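Local atomic coordinates of beta-glucosidase (Pseudoalteromonas sp., PDB entry 3F95), a protein that is probably a beta-glucosidase, a marine bacterial exo-1,3/1,4-beta-glucanase, represented here by its extra C-terminal beta-sandwich domain. Residues Leu90-Asp95 / Leu163-Val168. Residues are numbered along the deposited sequence; the frame is centred on the assembly and turned at random.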
loop_
_atom_site.group_PDB
_atom_site.type_symbol
_atom_site.label_atom_id
_atom_site.label_comp_id
_atom_site.label_asym_id
_atom_site.label_seq_id
_atom_site.Cartn_x
_atom_site.Cartn_y
_atom_site.Cartn_z
ATOM N N LEU A 90 7.602 2.540 1.466
ATOM C CA LEU A 90 6.527 2.831 2.405
ATOM C C LEU A 90 6.925 2.343 3.785
ATOM O O LEU A 90 7.807 1.503 3.908
ATOM C CB LEU A 90 5.212 2.155 1.968
ATOM C CG LEU A 90 5.136 0.607 2.027
ATOM C CD1 LEU A 90 3.674 0.107 2.014
ATOM C CD2 LEU A 90 5.884 -0.034 0.911
ATOM N N LYS A 91 6.305 2.880 4.823
ATOM C CA LYS A 91 6.429 2.262 6.136
ATOM C C LYS A 91 5.164 1.428 6.376
ATOM O O LYS A 91 4.059 1.836 6.001
ATOM C CB LYS A 91 6.621 3.319 7.227
ATOM C CG LYS A 91 7.906 4.165 7.002
ATOM C CD LYS A 91 8.096 5.205 8.101
ATOM C CE LYS A 91 9.412 6.001 7.883
ATOM N NZ LYS A 91 9.314 6.808 6.626
ATOM N N MET A 92 5.343 0.249 6.952
ATOM C CA MET A 92 4.203 -0.640 7.243
ATOM C C MET A 92 4.396 -1.264 8.616
ATOM O O MET A 92 5.544 -1.519 9.031
ATOM C CB MET A 92 4.102 -1.718 6.171
ATOM C CG MET A 92 2.915 -2.681 6.349
ATOM S SD MET A 92 2.867 -4.022 5.173
ATOM C CE MET A 92 2.373 -3.133 3.696
ATOM N N ARG A 93 3.290 -1.502 9.330
ATOM C CA ARG A 93 3.298 -2.281 10.560
ATOM C C ARG A 93 2.178 -3.314 10.405
ATOM O O ARG A 93 1.038 -2.946 10.086
ATOM C CB ARG A 93 3.001 -1.366 11.749
ATOM C CG ARG A 93 2.858 -2.079 13.086
ATOM C CD ARG A 93 2.553 -1.085 14.210
ATOM N NE ARG A 93 1.223 -0.496 14.004
ATOM C CZ ARG A 93 0.723 0.548 14.659
ATOM N NH1 ARG A 93 1.429 1.169 15.598
ATOM N NH2 ARG A 93 -0.502 0.979 14.367
ATOM N N ILE A 94 2.476 -4.590 10.602
ATOM C CA ILE A 94 1.422 -5.600 10.501
ATOM C C ILE A 94 1.104 -6.046 11.916
ATOM O O ILE A 94 1.868 -6.812 12.509
ATOM C CB ILE A 94 1.842 -6.780 9.606
ATOM C CG1 ILE A 94 2.207 -6.254 8.200
ATOM C CG2 ILE A 94 0.709 -7.873 9.540
ATOM C CD1 ILE A 94 2.641 -7.386 7.244
ATOM N N ASP A 95 0.002 -5.538 12.467
ATOM C CA ASP A 95 -0.359 -5.902 13.842
ATOM C C ASP A 95 -1.159 -7.195 13.964
ATOM O O ASP A 95 -1.144 -7.838 15.009
ATOM C CB ASP A 95 -1.031 -4.751 14.564
ATOM C CG ASP A 95 -2.272 -4.297 13.863
ATOM O OD1 ASP A 95 -2.168 -3.822 12.710
ATOM O OD2 ASP A 95 -3.353 -4.401 14.468
ATOM N N LEU A 163 -3.135 -3.972 9.515
ATOM C CA LEU A 163 -1.856 -3.327 9.290
ATOM C C LEU A 163 -2.059 -1.833 9.195
ATOM O O LEU A 163 -3.183 -1.359 9.163
ATOM C CB LEU A 163 -1.176 -3.868 8.026
ATOM C CG LEU A 163 -1.929 -3.782 6.675
ATOM C CD1 LEU A 163 -2.071 -2.373 6.108
ATOM C CD2 LEU A 163 -1.297 -4.724 5.658
ATOM N N ALA A 164 -0.950 -1.110 9.155
ATOM C CA ALA A 164 -0.996 0.335 8.980
ATOM C C ALA A 164 0.098 0.709 8.010
ATOM O O ALA A 164 1.094 0.003 7.901
ATOM C CB ALA A 164 -0.808 1.025 10.275
ATOM N N ILE A 165 -0.106 1.815 7.299
ATOM C CA ILE A 165 0.799 2.267 6.242
ATOM C C ILE A 165 1.076 3.753 6.472
ATOM O O ILE A 165 0.196 4.477 6.907
ATOM C CB ILE A 165 0.128 2.051 4.859
ATOM C CG1 ILE A 165 0.041 0.545 4.542
ATOM C CG2 ILE A 165 0.912 2.745 3.739
ATOM C CD1 ILE A 165 -1.038 0.224 3.501
ATOM N N ALA A 166 2.299 4.193 6.180
ATOM C CA ALA A 166 2.646 5.603 6.212
ATOM C C ALA A 166 3.759 5.890 5.212
ATOM O O ALA A 166 4.466 4.982 4.796
ATOM C CB ALA A 166 3.096 6.000 7.602
ATOM N N ASP A 167 3.914 7.162 4.854
ATOM C CA ASP A 167 5.133 7.650 4.205
ATOM C C ASP A 167 5.416 6.889 2.908
ATOM O O ASP A 167 6.497 6.262 2.714
ATOM C CB ASP A 167 6.333 7.539 5.173
ATOM C CG ASP A 167 6.276 8.528 6.350
ATOM O OD1 ASP A 167 5.364 9.389 6.457
ATOM O OD2 ASP A 167 7.199 8.448 7.195
ATOM N N VAL A 168 4.432 6.899 2.014
ATOM C CA VAL A 168 4.519 6.152 0.768
ATOM C C VAL A 168 5.046 7.061 -0.312
ATOM O O VAL A 168 4.466 8.130 -0.579
ATOM C CB VAL A 168 3.133 5.607 0.312
ATOM C CG1 VAL A 168 3.283 4.738 -0.900
ATOM C CG2 VAL A 168 2.497 4.778 1.426
HETATM O O HOH W 1 9.061 5.603 4.057
HETATM O O HOH W 2 -4.199 -1.772 11.756
#
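The ammonium group NZ of K91 is gripped from two directions: D167 OD2 takes it in a salt bridge of 2.7 Å, and NZ also gives a hydrogen bond to a water, which may in turn reach D167 O. OD2 offers its anti lone pair, the one away from OD1. The lysine chain runs extended to CE and bends only at chi4 (65°), which swings NZ over to the carboxylate; CD and CE lie against OD2 on the way. An alanine at K91 would probably leave the D167 carboxylate without its charged mate and the water without its donor. Both strands belong to a mixed sheet of the galactose-binding-like beta-sandwich, where they run antiparallel at 169°. D167, with both backbone angles near +57°, and V168 together form a G1 beta bulge. Two backbone bonds join K91 and A166, K91 N to A166 O at 2.8 Å and A166 N to K91 O at 2.9 Å, and R93 and A164 do the same. Near the bulge, L90 CB meets V168 CG2 at 3.8 Å. On the other face, I94 CG1 lies 4.1 Å from L163 CB, and I156 of strand 149-158, in the second sheet, packs on M92 and I165. Back on the K91 face, R93 NH2 passes A164 CB obliquely at 4.1 Å, W131 touching both.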